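Local coordinates for protein polyketide synthase (Synechococcus sp., PDB 4GOX) that binds adenosine-3'-5'-diphosphate and, as the sulfotransferase domain of an olefin synthase, probably transfers a sulfo group from PAPS to a polyketide-type intermediate, at residues K150-V155 with L209-E214; I26-S31 with L125-P130; R156-V161 with F298-P303. One frame throughout, in Å; residues are numbered along the deposited sequence.

Contacts 1 and 2 both pair parallel strands in one sheet, meeting through the neighbouring strands 26-30 and 149-155. Contact 2 lies near the centre of the chain and is almost wholly buried. Contact 1 is also largely buried, but its second strand is the outermost on that side. Contact 3, further out and partly exposed, joins the turn into helix 158-167, directly after strand 149-155, to the C-terminal tail. Backbone ladders and aliphatic packing carry the first two, contact 2 adding a buried acid and lysine; contact 3 rests on aromatic rings and a histidine N-cap. E214 of contact 1 bonds to H157 and Y300 of contact 3, and both contacts reach the bound adenosine-3'-5'-diphosphate.

Contact 1: residues K150-V155 with L209-E214; sequences KYIHLV and LQVIYE. With A3P (adenosine-3'-5'-diphosphate), chain B.
V211 packs beside I152 and L154 on one face of the sheet, its CG2 lying 3.8 Å from I152 CG2 and its CG1 3.9 Å from L154 CD1. I152 and V211 run side by side, so the branches meet flank to flank. L40 of helix 37-45 closes over I152 and L154, while V223 and I227 of helix 220-231 cover V211, making this a tightly packed layer. The strands carrying these side chains run parallel, joined by five backbone bonds, from L209 N to Y151 O through to Y213 N, which gives its hydrogen to V155 O at 2.7 Å.

On the other face, where helix 181-202 packs, H153 and V155 are buried too, with V155 CG2 over one face of the H153 ring. Y208 OH and N193 OD1 hold both nitrogens of that ring, and H153 ND1 lies 4.0 Å from Q210 CG. The packing is looser along the outermost strand: L209, Q210 and I212 are partly exposed, Q210 NE2 bonding to Y208 OH. Of the I212 side chain, CD1 comes nearest, 4.1 Å from V155 CB.

Where the ladder ends, I212 is the N-cap of helix 213-218. Y213 CB sits 3.4 Å from V155 O, and with CG anti to the backbone N (chi1 166°) the ring swings away from the strands toward the nucleotide. Its OH donates to A3P N3 at 2.7 Å, with N3 at the ring edge and in its plane. The strand thus hands its last backbone bond to the residue that reads the adenine. Nucleotide contacts at the C-terminal ends of parallel strands are usual in three-layer alpha/beta folds, among them the P-loop-type fold of sulfotransferases, and this pair forms one margin of its cofactor pocket.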
loop_
_atom_site.group_PDB
_atom_site.type_symbol
_atom_site.label_atom_id
_atom_site.label_comp_id
_atom_site.label_asym_id
_atom_site.label_seq_id
_atom_site.Cartn_x
_atom_site.Cartn_y
_atom_site.Cartn_z
ATOM N N LYS A 150 12.104 1.968 -1.046
ATOM C CA LYS A 150 12.042 0.660 -0.373
ATOM C C LYS A 150 10.651 0.102 -0.556
ATOM O O LYS A 150 9.675 0.846 -0.482
ATOM C CB LYS A 150 12.387 0.747 1.117
ATOM C CG LYS A 150 13.876 0.903 1.377
ATOM C CD LYS A 150 14.150 0.798 2.878
ATOM C CE LYS A 150 15.608 0.981 3.221
ATOM N NZ LYS A 150 15.960 2.418 3.316
ATOM N N TYR A 151 10.556 -1.197 -0.795
ATOM C CA TYR A 151 9.265 -1.831 -1.022
ATOM C C TYR A 151 8.939 -2.899 0.012
ATOM O O TYR A 151 9.662 -3.891 0.126
ATOM C CB TYR A 151 9.206 -2.436 -2.443
ATOM C CG TYR A 151 9.615 -1.454 -3.514
ATOM C CD1 TYR A 151 8.752 -0.438 -3.924
ATOM C CD2 TYR A 151 10.893 -1.486 -4.060
ATOM C CE1 TYR A 151 9.139 0.491 -4.882
ATOM C CE2 TYR A 151 11.284 -0.566 -5.029
ATOM C CZ TYR A 151 10.413 0.430 -5.422
ATOM O OH TYR A 151 10.807 1.312 -6.387
ATOM N N ILE A 152 7.813 -2.720 0.716
ATOM C CA ILE A 152 7.275 -3.716 1.646
ATOM C C ILE A 152 6.197 -4.474 0.848
ATOM O O ILE A 152 5.186 -3.888 0.471
ATOM C CB ILE A 152 6.685 -3.055 2.913
ATOM C CG1 ILE A 152 7.783 -2.322 3.717
ATOM C CG2 ILE A 152 5.974 -4.124 3.789
ATOM C CD1 ILE A 152 7.222 -1.343 4.750
ATOM N N HIS A 153 6.458 -5.742 0.523
ATOM C CA HIS A 153 5.521 -6.576 -0.212
ATOM C C HIS A 153 4.716 -7.375 0.820
ATOM O O HIS A 153 5.210 -8.357 1.373
ATOM C CB HIS A 153 6.284 -7.517 -1.167
ATOM C CG HIS A 153 5.428 -8.457 -1.979
ATOM N ND1 HIS A 153 6.002 -9.415 -2.806
ATOM C CD2 HIS A 153 4.083 -8.498 -2.137
ATOM C CE1 HIS A 153 4.987 -10.036 -3.383
ATOM N NE2 HIS A 153 3.815 -9.522 -3.000
ATOM N N LEU A 154 3.487 -6.944 1.082
ATOM C CA LEU A 154 2.622 -7.616 2.049
ATOM C C LEU A 154 1.828 -8.679 1.316
ATOM O O LEU A 154 1.214 -8.391 0.290
ATOM C CB LEU A 154 1.728 -6.588 2.787
ATOM C CG LEU A 154 0.634 -7.123 3.706
ATOM C CD1 LEU A 154 1.208 -7.907 4.880
ATOM C CD2 LEU A 154 -0.192 -5.993 4.209
ATOM N N VAL A 155 1.911 -9.930 1.792
ATOM C CA VAL A 155 1.261 -11.073 1.138
ATOM C C VAL A 155 0.284 -11.742 2.068
ATOM O O VAL A 155 0.596 -11.948 3.250
ATOM C CB VAL A 155 2.266 -12.120 0.562
ATOM C CG1 VAL A 155 1.561 -13.105 -0.372
ATOM C CG2 VAL A 155 3.426 -11.445 -0.176
ATOM N N LEU A 209 11.249 -6.196 0.952
ATOM C CA LEU A 209 10.934 -7.083 2.063
ATOM C C LEU A 209 9.532 -7.689 1.930
ATOM O O LEU A 209 8.548 -6.952 1.873
ATOM C CB LEU A 209 11.024 -6.304 3.396
ATOM C CG LEU A 209 10.717 -7.080 4.693
ATOM C CD1 LEU A 209 11.920 -7.896 5.152
ATOM C CD2 LEU A 209 10.323 -6.132 5.795
ATOM N N GLN A 210 9.447 -9.021 1.934
ATOM C CA GLN A 210 8.166 -9.731 1.967
ATOM C C GLN A 210 7.668 -9.798 3.401
ATOM O O GLN A 210 8.426 -10.107 4.309
ATOM C CB GLN A 210 8.309 -11.172 1.461
ATOM C CG GLN A 210 8.340 -11.215 -0.043
ATOM C CD GLN A 210 8.435 -12.606 -0.596
ATOM O OE1 GLN A 210 8.147 -13.598 0.081
ATOM N NE2 GLN A 210 8.752 -12.689 -1.874
ATOM N N VAL A 211 6.394 -9.538 3.598
ATOM C CA VAL A 211 5.747 -9.623 4.904
ATOM C C VAL A 211 4.523 -10.508 4.713
ATOM O O VAL A 211 3.667 -10.219 3.873
ATOM C CB VAL A 211 5.342 -8.219 5.466
ATOM C CG1 VAL A 211 4.561 -8.367 6.764
ATOM C CG2 VAL A 211 6.569 -7.341 5.696
ATOM N N ILE A 212 4.442 -11.573 5.483
ATOM C CA ILE A 212 3.316 -12.494 5.439
ATOM C C ILE A 212 2.267 -12.015 6.435
ATOM O O ILE A 212 2.513 -12.025 7.642
ATOM C CB ILE A 212 3.787 -13.946 5.714
ATOM C CG1 ILE A 212 4.926 -14.359 4.732
ATOM C CG2 ILE A 212 2.615 -14.917 5.684
ATOM C CD1 ILE A 212 4.567 -14.303 3.162
ATOM N N TYR A 213 1.090 -11.611 5.919
ATOM C CA TYR A 213 -0.046 -11.145 6.719
ATOM C C TYR A 213 -0.329 -12.079 7.902
ATOM O O TYR A 213 -0.541 -11.584 9.016
ATOM C CB TYR A 213 -1.297 -10.995 5.848
ATOM C CG TYR A 213 -2.562 -10.854 6.657
ATOM C CD1 TYR A 213 -2.957 -9.617 7.162
ATOM C CD2 TYR A 213 -3.356 -11.961 6.940
ATOM C CE1 TYR A 213 -4.121 -9.485 7.920
ATOM C CE2 TYR A 213 -4.513 -11.844 7.700
ATOM C CZ TYR A 213 -4.896 -10.602 8.183
ATOM O OH TYR A 213 -6.038 -10.495 8.929
ATOM N N GLU A 214 -0.324 -13.419 7.661
ATOM C CA GLU A 214 -0.573 -14.454 8.683
ATOM C C GLU A 214 0.458 -14.347 9.796
ATOM O O GLU A 214 0.077 -14.446 10.947
ATOM C CB GLU A 214 -0.586 -15.887 8.079
ATOM C CG GLU A 214 -1.750 -16.179 7.133
ATOM C CD GLU A 214 -1.771 -15.486 5.773
ATOM O OE1 GLU A 214 -0.748 -14.881 5.379
ATOM O OE2 GLU A 214 -2.825 -15.537 5.102
HETATM P P1 A3P B . -12.027 -8.561 5.671
HETATM O O1P A3P B . -12.762 -8.807 4.376
HETATM O O2P A3P B . -12.614 -7.394 6.438
HETATM O O3P A3P B . -11.697 -9.793 6.469
HETATM P P2 A3P B . -6.806 -4.339 2.906
HETATM O O4P A3P B . -5.509 -4.616 2.199
HETATM O O5P A3P B . -8.019 -4.174 2.043
HETATM O O6P A3P B . -6.660 -3.297 3.990
HETATM O "O5'" A3P B . -7.132 -5.671 3.737
HETATM C "C5'" A3P B . -8.427 -5.871 4.329
HETATM C "C4'" A3P B . -8.352 -7.046 5.298
HETATM O "O4'" A3P B . -7.421 -6.815 6.348
HETATM C "C3'" A3P B . -9.645 -7.343 6.032
HETATM O "O3'" A3P B . -10.552 -8.068 5.208
HETATM C "C2'" A3P B . -9.177 -8.112 7.249
HETATM O "O2'" A3P B . -9.148 -9.523 7.022
HETATM C "C1'" A3P B . -7.758 -7.619 7.482
HETATM N N9 A3P B . -7.788 -6.791 8.710
HETATM C C8 A3P B . -8.333 -5.545 8.809
HETATM N N7 A3P B . -8.240 -5.078 10.075
HETATM C C5 A3P B . -7.636 -6.038 10.799
HETATM C C6 A3P B . -7.268 -6.203 12.218
HETATM N N6 A3P B . -7.508 -5.192 13.072
HETATM N N1 A3P B . -6.654 -7.353 12.596
HETATM C C2 A3P B . -6.386 -8.352 11.717
HETATM N N3 A3P B . -6.733 -8.287 10.410
HETATM C C4 A3P B . -7.341 -7.174 9.903
#

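Contact 2: residues I26-S31 with L125-P130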
loop_
_atom_site.group_PDB
_atom_site.type_symbol
_atom_site.label_atom_id
_atom_site.label_comp_id
_atom_site.label_asym_id
_atom_site.label_seq_id
_atom_site.Cartn_x
_atom_site.Cartn_y
_atom_site.Cartn_z
ATOM N N ILE A 26 12.032 6.875 0.609
ATOM C CA ILE A 26 10.579 6.728 0.514
ATOM C C ILE A 26 10.331 5.248 0.600
ATOM O O ILE A 26 11.177 4.449 0.177
ATOM C CB ILE A 26 9.965 7.343 -0.800
ATOM C CG1 ILE A 26 8.411 7.370 -0.720
ATOM C CG2 ILE A 26 10.473 6.632 -2.101
ATOM C CD1 ILE A 26 7.713 8.068 -1.752
ATOM N N ALA A 27 9.174 4.870 1.120
ATOM C CA ALA A 27 8.831 3.470 1.171
ATOM C C ALA A 27 7.413 3.272 0.678
ATOM O O ALA A 27 6.594 4.190 0.750
ATOM C CB ALA A 27 9.012 2.908 2.583
ATOM N N PHE A 28 7.140 2.075 0.152
ATOM C CA PHE A 28 5.817 1.714 -0.315
ATOM C C PHE A 28 5.369 0.437 0.366
ATOM O O PHE A 28 6.187 -0.467 0.559
ATOM C CB PHE A 28 5.834 1.444 -1.839
ATOM C CG PHE A 28 6.135 2.648 -2.689
ATOM C CD1 PHE A 28 5.106 3.414 -3.221
ATOM C CD2 PHE A 28 7.449 2.997 -2.987
ATOM C CE1 PHE A 28 5.382 4.539 -3.997
ATOM C CE2 PHE A 28 7.725 4.120 -3.754
ATOM C CZ PHE A 28 6.689 4.890 -4.256
ATOM N N ILE A 29 4.056 0.319 0.604
ATOM C CA ILE A 29 3.434 -0.923 1.057
ATOM C C ILE A 29 2.659 -1.344 -0.158
ATOM O O ILE A 29 1.726 -0.650 -0.585
ATOM C CB ILE A 29 2.503 -0.844 2.307
ATOM C CG1 ILE A 29 3.256 -0.367 3.557
ATOM C CG2 ILE A 29 1.846 -2.234 2.549
ATOM C CD1 ILE A 29 2.330 0.050 4.688
ATOM N N LEU A 30 3.100 -2.458 -0.761
ATOM C CA LEU A 30 2.499 -2.995 -1.944
ATOM C C LEU A 30 1.881 -4.332 -1.651
ATOM O O LEU A 30 2.487 -5.197 -1.013
ATOM C CB LEU A 30 3.544 -3.126 -3.074
ATOM C CG LEU A 30 4.314 -1.854 -3.481
ATOM C CD1 LEU A 30 5.418 -2.219 -4.434
ATOM C CD2 LEU A 30 3.390 -0.821 -4.131
ATOM N N SER A 31 0.671 -4.526 -2.154
ATOM C CA SER A 31 -0.020 -5.801 -2.013
ATOM C C SER A 31 -1.163 -5.869 -2.988
ATOM O O SER A 31 -1.521 -4.885 -3.643
ATOM C CB SER A 31 -0.586 -5.955 -0.600
ATOM O OG SER A 31 -1.683 -5.091 -0.358
ATOM N N LEU A 125 8.216 8.893 4.620
ATOM C CA LEU A 125 6.931 8.813 3.964
ATOM C C LEU A 125 6.708 7.389 3.448
ATOM O O LEU A 125 7.591 6.782 2.841
ATOM C CB LEU A 125 6.851 9.843 2.823
ATOM C CG LEU A 125 5.611 9.788 1.901
ATOM C CD1 LEU A 125 4.364 10.282 2.631
ATOM C CD2 LEU A 125 5.832 10.634 0.635
ATOM N N ILE A 126 5.529 6.860 3.747
ATOM C CA ILE A 126 5.108 5.535 3.348
ATOM C C ILE A 126 3.883 5.709 2.465
ATOM O O ILE A 126 2.871 6.236 2.933
ATOM C CB ILE A 126 4.779 4.594 4.548
ATOM C CG1 ILE A 126 5.793 4.660 5.755
ATOM C CG2 ILE A 126 4.463 3.158 4.072
ATOM C CD1 ILE A 126 7.184 4.045 5.610
ATOM N N ASP A 127 3.967 5.232 1.207
ATOM C CA ASP A 127 2.844 5.253 0.284
ATOM C C ASP A 127 2.288 3.833 0.235
ATOM O O ASP A 127 2.899 2.955 -0.374
ATOM C CB ASP A 127 3.264 5.738 -1.131
ATOM C CG ASP A 127 2.140 5.797 -2.167
ATOM O OD1 ASP A 127 2.358 6.392 -3.233
ATOM O OD2 ASP A 127 1.039 5.207 -1.918
ATOM N N LYS A 128 1.129 3.598 0.874
ATOM C CA LYS A 128 0.509 2.271 0.825
ATOM C C LYS A 128 -0.427 2.246 -0.366
ATOM O O LYS A 128 -1.205 3.191 -0.569
ATOM C CB LYS A 128 -0.308 1.991 2.118
ATOM C CG LYS A 128 -0.955 0.588 2.146
ATOM C CD LYS A 128 -2.398 0.528 1.593
ATOM C CE LYS A 128 -3.433 0.883 2.653
ATOM N NZ LYS A 128 -4.784 0.339 2.322
ATOM N N SER A 129 -0.367 1.180 -1.144
ATOM C CA SER A 129 -1.313 0.976 -2.229
ATOM C C SER A 129 -1.626 -0.488 -2.495
ATOM O O SER A 129 -0.720 -1.246 -2.850
ATOM C CB SER A 129 -0.850 1.631 -3.520
ATOM O OG SER A 129 -1.710 1.234 -4.575
ATOM N N PRO A 130 -2.934 -0.861 -2.494
ATOM C CA PRO A 130 -3.313 -2.234 -2.899
ATOM C C PRO A 130 -3.581 -2.356 -4.414
ATOM O O PRO A 130 -4.115 -3.360 -4.874
ATOM C CB PRO A 130 -4.604 -2.487 -2.111
ATOM C CG PRO A 130 -5.205 -1.094 -1.885
ATOM C CD PRO A 130 -4.115 -0.051 -2.106
HETATM O O HOH W 1 -0.032 -2.740 -4.835
#
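I26-S31 and L125-P130 run as parallel strands whose axes approach to 4.5 Å with 21° between their directions. Four backbone bonds join them: A27 N to L125 O, D127 N to A27 O, I29 N to D127 O and S129 N to I29 O. The last is short, 2.8 Å from S129 N to I29 O. By contrast, I29 N approaches D127 O at 3.0 Å from above the carbonyl plane, 41° out of it. Past S129 the direct ladder stops, and a water sits between the carbonyls, 2.6 Å from S129 O and 2.9 Å from S31 O.

Among the side chains, F28 lies obliquely across D127. Ring atom CD1 touches D127 CB at 3.6 Å and CE1 comes equally close to D127 OD1, with the ring and carboxylate planes 36° apart. D127 OD1 is hydrogen-bonded to Y113 OH and Y132 OH, so two bonds satisfy this oxygen of a buried acid. An alanine in place of F28 would probably open a gap beside D127, Y113 and F146 where the ring now packs.

The opposite face is mostly aliphatic. A27 CB meets I126 CD1 at 3.7 Å, and I126 CG2 touches I29 CG1 and CD1. K128 lays its CG on I29 CB, also at 3.7 Å, then bends at chi2 and chi3 to carry NZ to a salt bridge with E55 and a hydrogen bond to T38, close to the bound nucleotide.

Strand 26-30 is flanked by 124-129 on one side and 149-155 on the other. Helix 109-119 packs against I26, F28 and L125, while helix 37-45 covers I29 and K128 from the other face.

Contact 3: residues R156-V161 with F298-P303; sequences RHPYAV and FAYDLP. With A3P (adenosine-3'-5'-diphosphate), chain B.
H157 and Y300 are brought together by their first torsions: H157 CG stands anti to the backbone N (chi1 -164°), and Y300 CG anti to the carbonyl carbon (chi1 -71°). The histidine edge then points at the tyrosine face in an offset edge-to-face pair, centroids 4.9 Å apart and planes at 64°. H157 CA also lies over that face, 3.7 Å from the ring centroid.

Both nitrogens of H157 are used. NE2 donates to D301 O at 2.9 Å, while ND1 accepts from Y159 N at 3.1 Å; these two in-plane bonds set the ring's rotation, and W278 stacks on it. L302 CD2 touches both H157 CE1, at 3.6 Å, and P158 CG. At the outer end Y159 CE2 reaches P303 CD, tip to tip, but P303 is poorly ordered.

Y300 OH bonds to E214 OE1, and E214 OE2 takes H157 N. R156 extends the other way, its guanidinium bonded to L274 O and R34 O and weakly to A3P O2', 3.0 Å from NH1.

H157 is thus a side-chain N-cap of helix 158-167, bonded to the last modelled residues of the chain, next to R156 of the A3P pocket.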
loop_
_atom_site.group_PDB
_atom_site.type_symbol
_atom_site.label_atom_id
_atom_site.label_comp_id
_atom_site.label_asym_id
_atom_site.label_seq_id
_atom_site.Cartn_x
_atom_site.Cartn_y
_atom_site.Cartn_z
ATOM N N ARG A 156 -0.885 -12.132 1.515
ATOM C CA ARG A 156 -1.932 -12.884 2.226
ATOM C C ARG A 156 -2.292 -14.111 1.406
ATOM O O ARG A 156 -2.085 -14.127 0.189
ATOM C CB ARG A 156 -3.165 -12.020 2.540
ATOM C CG ARG A 156 -4.156 -12.705 3.508
ATOM C CD ARG A 156 -5.312 -11.789 3.835
ATOM N NE ARG A 156 -6.192 -12.365 4.847
ATOM C CZ ARG A 156 -7.352 -11.831 5.213
ATOM N NH1 ARG A 156 -7.799 -10.732 4.625
ATOM N NH2 ARG A 156 -8.084 -12.407 6.153
ATOM N N HIS A 157 -2.784 -15.152 2.078
ATOM C CA HIS A 157 -3.185 -16.431 1.494
ATOM C C HIS A 157 -4.164 -16.188 0.341
ATOM O O HIS A 157 -5.070 -15.368 0.532
ATOM C CB HIS A 157 -3.828 -17.314 2.573
ATOM C CG HIS A 157 -3.915 -18.755 2.177
ATOM N ND1 HIS A 157 -4.832 -19.192 1.238
ATOM C CD2 HIS A 157 -3.170 -19.807 2.584
ATOM C CE1 HIS A 157 -4.622 -20.493 1.108
ATOM N NE2 HIS A 157 -3.635 -20.908 1.903
ATOM N N PRO A 158 -3.975 -16.803 -0.876
ATOM C CA PRO A 158 -4.913 -16.538 -1.990
ATOM C C PRO A 158 -6.396 -16.780 -1.632
ATOM O O PRO A 158 -7.236 -15.956 -2.010
ATOM C CB PRO A 158 -4.431 -17.498 -3.103
ATOM C CG PRO A 158 -3.620 -18.564 -2.393
ATOM C CD PRO A 158 -2.942 -17.779 -1.279
ATOM N N TYR A 159 -6.706 -17.866 -0.855
ATOM C CA TYR A 159 -8.071 -18.227 -0.420
ATOM C C TYR A 159 -8.704 -17.128 0.398
ATOM O O TYR A 159 -9.882 -16.838 0.195
ATOM C CB TYR A 159 -8.086 -19.525 0.432
ATOM C CG TYR A 159 -7.933 -20.835 -0.313
ATOM C CD1 TYR A 159 -7.646 -20.861 -1.672
ATOM C CD2 TYR A 159 -8.072 -22.051 0.344
ATOM C CE1 TYR A 159 -7.532 -22.062 -2.365
ATOM C CE2 TYR A 159 -7.955 -23.262 -0.339
ATOM C CZ TYR A 159 -7.678 -23.263 -1.696
ATOM O OH TYR A 159 -7.549 -24.447 -2.386
ATOM N N ALA A 160 -7.936 -16.532 1.343
ATOM C CA ALA A 160 -8.431 -15.453 2.209
ATOM C C ALA A 160 -8.705 -14.200 1.404
ATOM O O ALA A 160 -9.747 -13.589 1.590
ATOM C CB ALA A 160 -7.443 -15.163 3.316
ATOM N N VAL A 161 -7.806 -13.852 0.454
ATOM C CA VAL A 161 -8.000 -12.682 -0.413
ATOM C C VAL A 161 -9.272 -12.862 -1.288
ATOM O O VAL A 161 -10.111 -11.959 -1.335
ATOM C CB VAL A 161 -6.736 -12.383 -1.249
ATOM C CG1 VAL A 161 -7.038 -11.426 -2.401
ATOM C CG2 VAL A 161 -5.610 -11.846 -0.366
ATOM N N PHE A 298 5.430 -18.428 -1.544
ATOM C CA PHE A 298 5.236 -17.779 -0.242
ATOM C C PHE A 298 5.002 -18.752 0.886
ATOM O O PHE A 298 4.604 -18.315 1.961
ATOM C CB PHE A 298 4.085 -16.761 -0.281
ATOM C CG PHE A 298 4.193 -15.752 -1.377
ATOM C CD1 PHE A 298 5.272 -14.875 -1.433
ATOM C CD2 PHE A 298 3.213 -15.662 -2.352
ATOM C CE1 PHE A 298 5.380 -13.940 -2.462
ATOM C CE2 PHE A 298 3.309 -14.707 -3.369
ATOM C CZ PHE A 298 4.400 -13.867 -3.426
ATOM N N ALA A 299 5.260 -20.056 0.649
ATOM C CA ALA A 299 5.103 -21.160 1.616
ATOM C C ALA A 299 3.659 -21.434 2.090
ATOM O O ALA A 299 3.477 -22.074 3.122
ATOM C CB ALA A 299 6.050 -20.990 2.805
ATOM N N TYR A 300 2.637 -21.004 1.320
ATOM C CA TYR A 300 1.240 -21.295 1.668
ATOM C C TYR A 300 0.847 -22.726 1.324
ATOM O O TYR A 300 1.331 -23.275 0.338
ATOM C CB TYR A 300 0.289 -20.355 0.943
ATOM C CG TYR A 300 0.335 -18.941 1.462
ATOM C CD1 TYR A 300 0.022 -18.653 2.787
ATOM C CD2 TYR A 300 0.655 -17.880 0.617
ATOM C CE1 TYR A 300 0.009 -17.340 3.254
ATOM C CE2 TYR A 300 0.651 -16.567 1.075
ATOM C CZ TYR A 300 0.331 -16.304 2.395
ATOM O OH TYR A 300 0.369 -15.009 2.844
ATOM N N ASP A 301 -0.093 -23.288 2.103
ATOM C CA ASP A 301 -0.650 -24.640 1.955
ATOM C C ASP A 301 -2.027 -24.542 1.269
ATOM O O ASP A 301 -2.854 -23.701 1.656
ATOM C CB ASP A 301 -0.775 -25.292 3.344
ATOM C CG ASP A 301 -1.038 -26.779 3.347
ATOM O OD1 ASP A 301 -0.361 -27.510 2.575
ATOM O OD2 ASP A 301 -1.867 -27.231 4.173
ATOM N N LEU A 302 -2.246 -25.367 0.223
ATOM C CA LEU A 302 -3.483 -25.359 -0.576
ATOM C C LEU A 302 -4.202 -26.734 -0.621
ATOM O O LEU A 302 -3.785 -27.624 -1.378
ATOM C CB LEU A 302 -3.214 -24.822 -2.006
ATOM C CG LEU A 302 -2.370 -23.541 -2.123
ATOM C CD1 LEU A 302 -1.822 -23.392 -3.498
ATOM C CD2 LEU A 302 -3.150 -22.294 -1.697
ATOM N N PRO A 303 -5.294 -26.920 0.169
ATOM C CA PRO A 303 -5.991 -28.223 0.156
ATOM C C PRO A 303 -6.939 -28.431 -1.031
ATOM O O PRO A 303 -7.822 -27.615 -1.308
ATOM C CB PRO A 303 -6.710 -28.260 1.505
ATOM C CG PRO A 303 -6.896 -26.824 1.892
ATOM C CD PRO A 303 -5.920 -25.975 1.122
HETATM P P1 A3P B . -12.027 -8.561 5.671
HETATM O O1P A3P B . -12.762 -8.807 4.376
HETATM O O2P A3P B . -12.614 -7.394 6.438
HETATM O O3P A3P B . -11.697 -9.793 6.469
HETATM P P2 A3P B . -6.806 -4.339 2.906
HETATM O O4P A3P B . -5.509 -4.616 2.199
HETATM O O5P A3P B . -8.019 -4.174 2.043
HETATM O O6P A3P B . -6.660 -3.297 3.990
HETATM O "O5'" A3P B . -7.132 -5.671 3.737
HETATM C "C5'" A3P B . -8.427 -5.871 4.329
HETATM C "C4'" A3P B . -8.352 -7.046 5.298
HETATM O "O4'" A3P B . -7.421 -6.815 6.348
HETATM C "C3'" A3P B . -9.645 -7.343 6.032
HETATM O "O3'" A3P B . -10.552 -8.068 5.208
HETATM C "C2'" A3P B . -9.177 -8.112 7.249
HETATM O "O2'" A3P B . -9.148 -9.523 7.022
HETATM C "C1'" A3P B . -7.758 -7.619 7.482
HETATM N N9 A3P B . -7.788 -6.791 8.710
HETATM C C8 A3P B . -8.333 -5.545 8.809
HETATM N N7 A3P B . -8.240 -5.078 10.075
HETATM C C5 A3P B . -7.636 -6.038 10.799
HETATM C C6 A3P B . -7.268 -6.203 12.218
HETATM N N6 A3P B . -7.508 -5.192 13.072
HETATM N N1 A3P B . -6.654 -7.353 12.596
HETATM C C2 A3P B . -6.386 -8.352 11.717
HETATM N N3 A3P B . -6.733 -8.287 10.410
HETATM C C4 A3P B . -7.341 -7.174 9.903
#